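Local coordinates for flagella basal body P-ring formation protein FlgA (Salmonella typhimurium, PDB 3TEE) that takes part in assembly of the flagellar P-ring in the periplasm, probably as a chaperone or modulator of ring formation, at residues G17-V22 with V70-N75; Y76-A81 with T95-R100; D102-R107 with G127-L132. All coordinates share one frame; numbering follows the deposited sequence.

Contact 1. Residues G17-V22 with V70-N75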
loop_
_atom_site.group_PDB
_atom_site.type_symbol
_atom_site.label_atom_id
_atom_site.label_comp_id
_atom_site.label_asym_id
_atom_site.label_seq_id
_atom_site.Cartn_x
_atom_site.Cartn_y
_atom_site.Cartn_z
ATOM N N GLY A 17 -14.496 -2.917 10.543
ATOM C CA GLY A 17 -14.118 -2.684 9.150
ATOM C C GLY A 17 -13.105 -3.677 8.594
ATOM O O GLY A 17 -13.027 -3.811 7.376
ATOM N N PHE A 18 -12.316 -4.397 9.458
ATOM C CA PHE A 18 -11.356 -5.443 9.023
ATOM C C PHE A 18 -11.942 -6.856 9.252
ATOM O O PHE A 18 -11.743 -7.769 8.436
ATOM C CB PHE A 18 -10.022 -5.371 9.797
ATOM C CG PHE A 18 -9.079 -4.213 9.535
ATOM C CD1 PHE A 18 -8.220 -4.228 8.443
ATOM C CD2 PHE A 18 -8.987 -3.151 10.432
ATOM C CE1 PHE A 18 -7.308 -3.180 8.234
ATOM C CE2 PHE A 18 -8.080 -2.105 10.224
ATOM C CZ PHE A 18 -7.241 -2.128 9.129
ATOM N N SER A 19 -12.614 -7.053 10.406
ATOM C CA SER A 19 -13.110 -8.362 10.825
ATOM C C SER A 19 -14.518 -8.316 11.427
ATOM O O SER A 19 -14.863 -7.369 12.120
ATOM C CB SER A 19 -12.132 -8.962 11.850
ATOM O OG SER A 19 -12.537 -10.253 12.279
ATOM N N ASP A 20 -15.304 -9.376 11.205
ATOM C CA ASP A 20 -16.657 -9.525 11.762
ATOM C C ASP A 20 -16.682 -10.706 12.746
ATOM O O ASP A 20 -17.748 -11.096 13.208
ATOM C CB ASP A 20 -17.676 -9.753 10.615
ATOM C CG ASP A 20 -17.373 -10.936 9.697
ATOM O OD1 ASP A 20 -16.319 -11.578 9.874
ATOM O OD2 ASP A 20 -18.162 -11.180 8.768
ATOM N N GLU A 21 -15.502 -11.278 13.067
ATOM C CA GLU A 21 -15.387 -12.417 13.991
ATOM C C GLU A 21 -14.005 -12.414 14.652
ATOM O O GLU A 21 -13.018 -12.820 14.049
ATOM C CB GLU A 21 -15.635 -13.713 13.219
ATOM C CG GLU A 21 -15.837 -14.908 14.116
ATOM C CD GLU A 21 -16.139 -16.182 13.348
ATOM O OE1 GLU A 21 -16.502 -16.112 12.150
ATOM O OE2 GLU A 21 -16.018 -17.255 13.965
ATOM N N VAL A 22 -13.943 -11.920 15.885
ATOM C CA VAL A 22 -12.694 -11.726 16.619
ATOM C C VAL A 22 -12.732 -12.540 17.902
ATOM O O VAL A 22 -13.590 -12.307 18.767
ATOM C CB VAL A 22 -12.430 -10.216 16.904
ATOM C CG1 VAL A 22 -11.139 -10.029 17.720
ATOM C CG2 VAL A 22 -12.395 -9.403 15.615
ATOM N N VAL A 70 -5.021 -13.350 18.922
ATOM C CA VAL A 70 -6.249 -12.775 18.368
ATOM C C VAL A 70 -6.544 -13.430 17.018
ATOM O O VAL A 70 -5.822 -13.230 16.050
ATOM C CB VAL A 70 -6.159 -11.234 18.253
ATOM C CG1 VAL A 70 -7.437 -10.634 17.657
ATOM C CG2 VAL A 70 -5.811 -10.591 19.598
ATOM N N GLN A 71 -7.612 -14.203 16.966
ATOM C CA GLN A 71 -8.070 -14.802 15.702
ATOM C C GLN A 71 -9.028 -13.798 15.076
ATOM O O GLN A 71 -9.998 -13.398 15.724
ATOM C CB GLN A 71 -8.797 -16.128 15.960
ATOM C CG GLN A 71 -7.938 -17.197 16.632
ATOM C CD GLN A 71 -8.651 -18.524 16.773
ATOM O OE1 GLN A 71 -9.877 -18.631 16.662
ATOM N NE2 GLN A 71 -7.885 -19.584 16.967
ATOM N N ALA A 72 -8.736 -13.329 13.853
ATOM C CA ALA A 72 -9.613 -12.354 13.196
ATOM C C ALA A 72 -9.968 -12.882 11.827
ATOM O O ALA A 72 -9.066 -13.237 11.063
ATOM C CB ALA A 72 -8.933 -10.984 13.093
ATOM N N THR A 73 -11.275 -13.050 11.560
ATOM C CA THR A 73 -11.776 -13.552 10.263
ATOM C C THR A 73 -12.407 -12.375 9.524
ATOM O O THR A 73 -13.124 -11.578 10.125
ATOM C CB THR A 73 -12.737 -14.759 10.430
ATOM O OG1 THR A 73 -12.058 -15.799 11.125
ATOM C CG2 THR A 73 -13.214 -15.342 9.088
ATOM N N GLY A 74 -12.074 -12.253 8.241
ATOM C CA GLY A 74 -12.567 -11.176 7.405
ATOM C C GLY A 74 -12.111 -11.354 5.972
ATOM O O GLY A 74 -11.534 -12.388 5.606
ATOM N N ASN A 75 -12.386 -10.331 5.149
ATOM C CA ASN A 75 -12.074 -10.370 3.733
ATOM C C ASN A 75 -10.638 -9.943 3.413
ATOM O O ASN A 75 -10.019 -9.123 4.104
ATOM C CB ASN A 75 -13.119 -9.560 2.917
ATOM C CG ASN A 75 -14.484 -10.230 2.812
ATOM O OD1 ASN A 75 -14.618 -11.454 2.829
ATOM N ND2 ASN A 75 -15.536 -9.449 2.649
HETATM O O HOH W 1 -10.407 -7.319 6.076
HETATM O O HOH W 2 -14.056 -8.221 6.230
HETATM O O HOH W 3 -11.780 -15.364 13.795
#
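Ser19 and Thr73 bring the turn ahead of Val22 against the long strand 62-79, with which strand 21-26 pairs antiparallel at one margin of the N-terminal sheet; Val22 and Ala72 form a non-hydrogen-bonded pair. Three direct hydrogen bonds cross. Thr73 O accepts two of them: one from Ser19 OG at 2.6 Å, which comes from above the carbonyl plane, and a longer one from Asp20 N, which approaches almost head-on. Thr73 N in turn donates to Glu21 O at 3.0 Å. With OG anti to its own backbone N (chi1 -179°), Ser19 also takes the N-H of Glu21, an ST turn that shapes the chain.

The charged ends look elsewhere. Asp20 OD1 lies near Thr73 O, acceptor beside acceptor, but its salt bridge is to Arg98, which binds Glu21 OE1 as well. Arg98 belongs to strand 94-100, so one guanidinium ties Asp20 and Glu21 to the strand on the far side of 62-79.

Apolar packing falls on the face of Val22 and Ala72, towards helix 2-14. Val22 CG1 rests on Val70 CG1 at 3.8 Å, and the CB of Ala72 lies against Ser19.

Water adds to these links. Where the backbones separate, one molecule donates to Phe18 O and Asn75 O, both at 2.7 Å; another joins Glu21 O, at 2.8 Å, to Thr73 OG1.

Contact 2. Residues Y76-A81 with T95-R100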
loop_
_atom_site.group_PDB
_atom_site.type_symbol
_atom_site.label_atom_id
_atom_site.label_comp_id
_atom_site.label_asym_id
_atom_site.label_seq_id
_atom_site.Cartn_x
_atom_site.Cartn_y
_atom_site.Cartn_z
ATOM N N TYR A 76 -10.090 -10.572 2.383
ATOM C CA TYR A 76 -8.765 -10.245 1.871
ATOM C C TYR A 76 -8.820 -10.496 0.361
ATOM O O TYR A 76 -9.731 -11.167 -0.124
ATOM C CB TYR A 76 -7.664 -11.076 2.558
ATOM C CG TYR A 76 -7.733 -12.560 2.289
ATOM C CD1 TYR A 76 -7.019 -13.131 1.235
ATOM C CD2 TYR A 76 -8.503 -13.399 3.093
ATOM C CE1 TYR A 76 -7.051 -14.502 1.004
ATOM C CE2 TYR A 76 -8.580 -14.762 2.842
ATOM C CZ TYR A 76 -7.850 -15.308 1.794
ATOM O OH TYR A 76 -7.888 -16.644 1.559
ATOM N N VAL A 77 -7.865 -9.945 -0.356
ATOM C CA VAL A 77 -7.821 -10.058 -1.806
ATOM C C VAL A 77 -7.047 -11.330 -2.155
ATOM O O VAL A 77 -5.920 -11.513 -1.695
ATOM C CB VAL A 77 -7.237 -8.762 -2.462
ATOM C CG1 VAL A 77 -7.207 -8.877 -3.995
ATOM C CG2 VAL A 77 -8.046 -7.522 -2.036
ATOM N N ALA A 78 -7.658 -12.192 -2.993
ATOM C CA ALA A 78 -7.077 -13.440 -3.487
ATOM C C ALA A 78 -7.170 -13.479 -5.024
ATOM O O ALA A 78 -8.048 -12.859 -5.624
ATOM C CB ALA A 78 -7.828 -14.644 -2.895
ATOM N N VAL A 79 -6.285 -14.242 -5.647
ATOM C CA VAL A 79 -6.278 -14.473 -7.105
ATOM C C VAL A 79 -7.493 -15.377 -7.454
ATOM O O VAL A 79 -7.749 -16.376 -6.755
ATOM C CB VAL A 79 -4.942 -15.113 -7.515
ATOM C CG1 VAL A 79 -4.886 -15.369 -9.024
ATOM C CG2 VAL A 79 -3.777 -14.194 -7.104
ATOM N N ALA A 80 -8.286 -14.962 -8.450
ATOM C CA ALA A 80 -9.483 -15.699 -8.893
ATOM C C ALA A 80 -9.265 -16.428 -10.230
ATOM O O ALA A 80 -10.071 -17.294 -10.569
ATOM C CB ALA A 80 -10.669 -14.750 -9.027
ATOM N N ALA A 81 -8.235 -16.042 -10.998
ATOM C CA ALA A 81 -7.909 -16.676 -12.288
ATOM C C ALA A 81 -6.421 -16.586 -12.459
ATOM O O ALA A 81 -5.836 -15.666 -11.892
ATOM C CB ALA A 81 -8.610 -15.941 -13.443
ATOM N N THR A 95 -10.302 -11.347 -6.406
ATOM C CA THR A 95 -11.561 -11.190 -5.677
ATOM C C THR A 95 -11.347 -11.174 -4.167
ATOM O O THR A 95 -10.276 -11.494 -3.675
ATOM C CB THR A 95 -12.511 -12.370 -5.993
ATOM O OG1 THR A 95 -11.931 -13.597 -5.536
ATOM C CG2 THR A 95 -12.825 -12.475 -7.442
ATOM N N LEU A 96 -12.424 -10.942 -3.449
ATOM C CA LEU A 96 -12.428 -10.959 -1.991
ATOM C C LEU A 96 -12.819 -12.340 -1.545
ATOM O O LEU A 96 -13.808 -12.894 -2.019
ATOM C CB LEU A 96 -13.430 -9.930 -1.448
ATOM C CG LEU A 96 -13.069 -8.455 -1.515
ATOM C CD1 LEU A 96 -14.184 -7.651 -0.894
ATOM C CD2 LEU A 96 -11.782 -8.126 -0.710
ATOM N N LYS A 97 -12.019 -12.907 -0.644
ATOM C CA LYS A 97 -12.195 -14.199 -0.047
ATOM C C LYS A 97 -12.280 -13.975 1.468
ATOM O O LYS A 97 -11.644 -13.050 1.997
ATOM C CB LYS A 97 -10.959 -15.038 -0.395
ATOM C CG LYS A 97 -11.166 -16.519 -0.281
ATOM C CD LYS A 97 -10.137 -17.270 -1.113
ATOM C CE LYS A 97 -10.314 -18.762 -0.961
ATOM N NZ LYS A 97 -9.319 -19.520 -1.761
ATOM N N ARG A 98 -13.046 -14.814 2.165
ATOM C CA ARG A 98 -13.192 -14.739 3.621
ATOM C C ARG A 98 -12.220 -15.734 4.244
ATOM O O ARG A 98 -12.166 -16.892 3.828
ATOM C CB ARG A 98 -14.641 -15.083 4.046
ATOM C CG ARG A 98 -14.861 -15.054 5.587
ATOM C CD ARG A 98 -16.193 -15.698 6.064
ATOM N NE ARG A 98 -16.358 -15.684 7.539
ATOM C CZ ARG A 98 -16.468 -14.566 8.243
ATOM N NH1 ARG A 98 -16.577 -14.612 9.565
ATOM N NH2 ARG A 98 -16.417 -13.388 7.637
ATOM N N GLY A 99 -11.439 -15.282 5.221
ATOM C CA GLY A 99 -10.501 -16.192 5.862
ATOM C C GLY A 99 -9.906 -15.610 7.125
ATOM O O GLY A 99 -10.175 -14.453 7.481
ATOM N N ARG A 100 -9.052 -16.403 7.765
ATOM C CA ARG A 100 -8.333 -16.025 8.971
ATOM C C ARG A 100 -7.187 -15.049 8.621
ATOM O O ARG A 100 -6.127 -15.445 8.090
ATOM C CB ARG A 100 -7.849 -17.295 9.691
ATOM C CG ARG A 100 -8.954 -18.008 10.493
ATOM C CD ARG A 100 -9.181 -17.377 11.886
ATOM N NE ARG A 100 -7.956 -17.467 12.683
ATOM C CZ ARG A 100 -7.551 -18.566 13.315
ATOM N NH1 ARG A 100 -8.311 -19.655 13.323
ATOM N NH2 ARG A 100 -6.398 -18.575 13.961
HETATM O O HOH W 4 -6.567 -18.063 -0.242
HETATM O O HOH W 5 -9.625 -18.452 2.704
#
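The Tyr76 ring has the aliphatic part of Lys97 laid over one face. Lys97 CB stands 4.2 Å from the ring centroid, 23° off the normal, a CH-pi contact displaced towards the phenol end of the ring. From there the lysine runs alongside the ring in the same direction, extended, and Lys97 CD comes within 3.5 Å of Tyr76 OH. At the ring's edge, near its plane, sits the backbone N of Gly99, 3.8 Å from Tyr76 CE2. Gly99 has no side chain, and its backbone passes along this edge. Two waters also lie in the ring plane and hold the Tyr76 OH at 2.6 and 2.8 Å; the second of them donates to Arg98 O, linking the phenol to the backbone of the neighbouring strand. Tyr76 CG falls between its backbone N and carbonyl carbon (chi1 65°), which turns the ring towards strand 95-100, beside the backbone from Lys97 to Gly99.

Beneath these side chains the strands 62-79 and 94-100 pair antiparallel. Tyr76 and Lys97 exchange N-H...O bonds in both directions, as do Ala78 and Thr95; Ala78 N to Thr95 O is 2.8 Å and nearly straight at 174°. Between these two hydrogen-bonded pairs sits the non-hydrogen-bonded pair Val77-Leu96, whose side chains project from the other face of the sheet, Val77 CG2 meeting Leu96 CD2 at 4.0 Å. On the tyrosine's face Ala78 CB packs against Lys97 CD. Strand 62-79 ends at Val79, and beyond it Ala80 CB abuts Thr95 CG2 at 3.5 Å. Leu104 and Leu110, from the loop after strand 94-100, also pack on Tyr76, while Val109 of the same loop meets Val77.

Contact 3. Residues D102-R107 with G127-L132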
loop_
_atom_site.group_PDB
_atom_site.type_symbol
_atom_site.label_atom_id
_atom_site.label_comp_id
_atom_site.label_asym_id
_atom_site.label_seq_id
_atom_site.Cartn_x
_atom_site.Cartn_y
_atom_site.Cartn_z
ATOM N N ASP A 102 -5.184 -13.480 10.507
ATOM C CA ASP A 102 -4.005 -13.768 11.325
ATOM C C ASP A 102 -3.204 -14.944 10.753
ATOM O O ASP A 102 -2.101 -15.204 11.222
ATOM C CB ASP A 102 -4.393 -14.028 12.802
ATOM C CG ASP A 102 -5.399 -15.147 12.953
ATOM O OD1 ASP A 102 -6.563 -14.979 12.462
ATOM O OD2 ASP A 102 -5.040 -16.197 13.552
ATOM N N GLN A 103 -3.750 -15.656 9.753
ATOM C CA GLN A 103 -3.003 -16.764 9.113
ATOM C C GLN A 103 -2.521 -16.398 7.715
ATOM O O GLN A 103 -1.898 -17.220 7.036
ATOM C CB GLN A 103 -3.809 -18.066 9.114
ATOM C CG GLN A 103 -3.907 -18.665 10.526
ATOM C CD GLN A 103 -4.839 -19.829 10.624
ATOM O OE1 GLN A 103 -5.776 -19.986 9.837
ATOM N NE2 GLN A 103 -4.599 -20.673 11.615
ATOM N N LEU A 104 -2.775 -15.165 7.297
ATOM C CA LEU A 104 -2.393 -14.701 5.974
ATOM C C LEU A 104 -0.887 -14.455 5.848
ATOM O O LEU A 104 -0.251 -14.041 6.832
ATOM C CB LEU A 104 -3.127 -13.395 5.636
ATOM C CG LEU A 104 -4.615 -13.487 5.315
ATOM C CD1 LEU A 104 -5.166 -12.085 5.100
ATOM C CD2 LEU A 104 -4.851 -14.377 4.016
ATOM N N PRO A 105 -0.327 -14.576 4.617
ATOM C CA PRO A 105 1.110 -14.240 4.425
ATOM C C PRO A 105 1.372 -12.740 4.608
ATOM O O PRO A 105 0.410 -11.965 4.564
ATOM C CB PRO A 105 1.418 -14.729 2.997
ATOM C CG PRO A 105 0.110 -14.801 2.310
ATOM C CD PRO A 105 -0.959 -15.033 3.363
ATOM N N PRO A 106 2.650 -12.295 4.812
ATOM C CA PRO A 106 2.911 -10.864 5.046
ATOM C C PRO A 106 2.412 -9.909 3.984
ATOM O O PRO A 106 2.512 -10.202 2.792
ATOM C CB PRO A 106 4.446 -10.798 5.140
ATOM C CG PRO A 106 4.847 -12.128 5.597
ATOM C CD PRO A 106 3.905 -13.074 4.905
ATOM N N ARG A 107 1.887 -8.758 4.428
ATOM C CA ARG A 107 1.400 -7.679 3.571
ATOM C C ARG A 107 0.348 -8.132 2.526
ATOM O O ARG A 107 0.419 -7.738 1.361
ATOM C CB ARG A 107 2.574 -6.929 2.906
ATOM C CG ARG A 107 3.406 -6.088 3.891
ATOM C CD ARG A 107 4.670 -5.561 3.234
ATOM N NE ARG A 107 4.409 -4.399 2.384
ATOM C CZ ARG A 107 5.128 -4.075 1.313
ATOM N NH1 ARG A 107 6.149 -4.835 0.935
ATOM N NH2 ARG A 107 4.819 -2.999 0.601
ATOM N N GLY A 127 -6.517 -18.758 -5.893
ATOM C CA GLY A 127 -6.509 -19.033 -4.452
ATOM C C GLY A 127 -5.386 -18.313 -3.711
ATOM O O GLY A 127 -5.431 -18.156 -2.496
ATOM N N GLN A 128 -4.360 -17.896 -4.413
ATOM C CA GLN A 128 -3.228 -17.204 -3.788
ATOM C C GLN A 128 -3.651 -15.851 -3.155
ATOM O O GLN A 128 -4.188 -15.014 -3.865
ATOM C CB GLN A 128 -2.173 -16.932 -4.873
ATOM C CG GLN A 128 -0.762 -16.716 -4.385
ATOM C CD GLN A 128 0.298 -17.259 -5.325
ATOM O OE1 GLN A 128 0.073 -17.579 -6.521
ATOM N NE2 GLN A 128 1.501 -17.343 -4.797
ATOM N N PRO A 129 -3.338 -15.562 -1.873
ATOM C CA PRO A 129 -3.588 -14.206 -1.353
ATOM C C PRO A 129 -2.685 -13.218 -2.101
ATOM O O PRO A 129 -1.518 -13.536 -2.426
ATOM C CB PRO A 129 -3.168 -14.307 0.126
ATOM C CG PRO A 129 -3.200 -15.772 0.443
ATOM C CD PRO A 129 -2.730 -16.424 -0.836
ATOM N N VAL A 130 -3.236 -12.053 -2.440
ATOM C CA VAL A 130 -2.492 -11.029 -3.168
ATOM C C VAL A 130 -1.665 -10.231 -2.156
ATOM O O VAL A 130 -2.232 -9.541 -1.296
ATOM C CB VAL A 130 -3.410 -10.127 -4.032
ATOM C CG1 VAL A 130 -2.627 -8.961 -4.652
ATOM C CG2 VAL A 130 -4.118 -10.946 -5.121
ATOM N N GLN A 131 -0.341 -10.353 -2.242
ATOM C CA GLN A 131 0.573 -9.603 -1.364
ATOM C C GLN A 131 1.134 -8.398 -2.090
ATOM O O GLN A 131 1.308 -8.444 -3.307
ATOM C CB GLN A 131 1.707 -10.485 -0.853
ATOM C CG GLN A 131 1.238 -11.633 0.038
ATOM C CD GLN A 131 2.378 -12.603 0.225
ATOM O OE1 GLN A 131 2.486 -13.603 -0.487
ATOM N NE2 GLN A 131 3.266 -12.318 1.173
ATOM N N LEU A 132 1.395 -7.303 -1.356
ATOM C CA LEU A 132 1.984 -6.065 -1.914
ATOM C C LEU A 132 3.333 -6.314 -2.624
ATOM O O LEU A 132 3.611 -5.685 -3.642
ATOM C CB LEU A 132 2.112 -4.974 -0.835
ATOM C CG LEU A 132 0.803 -4.358 -0.317
ATOM C CD1 LEU A 132 1.072 -3.451 0.864
ATOM C CD2 LEU A 132 0.093 -3.551 -1.405
#
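Pro129 opens the contact from the side of 127-132, its side chain crossing that of Pro105 at about a right angle, with Pro129 CG 3.8 Å from Pro105 CD. Leu104 CD2 reaches the same CG at 4.2 Å, so Pro129 CG is met by two residues of the facing loop. Val130 points its side chain the other way, onto Val77 and Val79 of strand 62-79, and its backbone bonds with Val77 and Val109 hold this part of the loop beside the sheet.

Neither segment has regular strand structure where they touch. This is a meeting of two proline-bearing loops, one following strand 94-100 and the other following strand 118-120, whose touching parts, Leu104 to Arg107 and Pro129 to Leu132, run 15° apart.

Gln131 comes next and supplies the side-chain hydrogen bond: NE2 donates to Pro106 O at 2.8 Å, lying in the carbonyl plane on a lone pair, with the acceptor close to the plane of the amide. CG anti to the carbonyl carbon (chi1 -64°) and an extended chain carry the amide past Pro105, whose CB is 3.5 Å from NE2.

Leu132 finishes the walk with a backbone bond, its N to Arg107 O at 2.9 Å. Above it the Arg107 chain bends at chi3 (79°) and lays one guanidinium face over Leu132 CB, 3.6 Å from NH2; Leu132 CD1 approaches NE and NH2 as well.

In the fold
Contacts 1 and 2 follow one another along strand 62-79, their centres 14 Å apart, in a single antiparallel sheet. Besides the salt bridges of Arg98, a probable hydrogen bond from Gly99 N to Gly74 O (2.9 Å) ties them together. Contact 3 lies closer to contact 2, about 9 Å between centres, and the two are joined where Val79 O probably accepts from Gly127 N at 2.8 Å. Its link to contact 1, 15 Å away between centres, is Asp102, whose OD1 lies 3.1 Å from Ala72 N. Two glycerols, probably from the crystallisation liquor, hydrogen-bond at contact 3, one to Asp102 OD2 and one to Pro105 O.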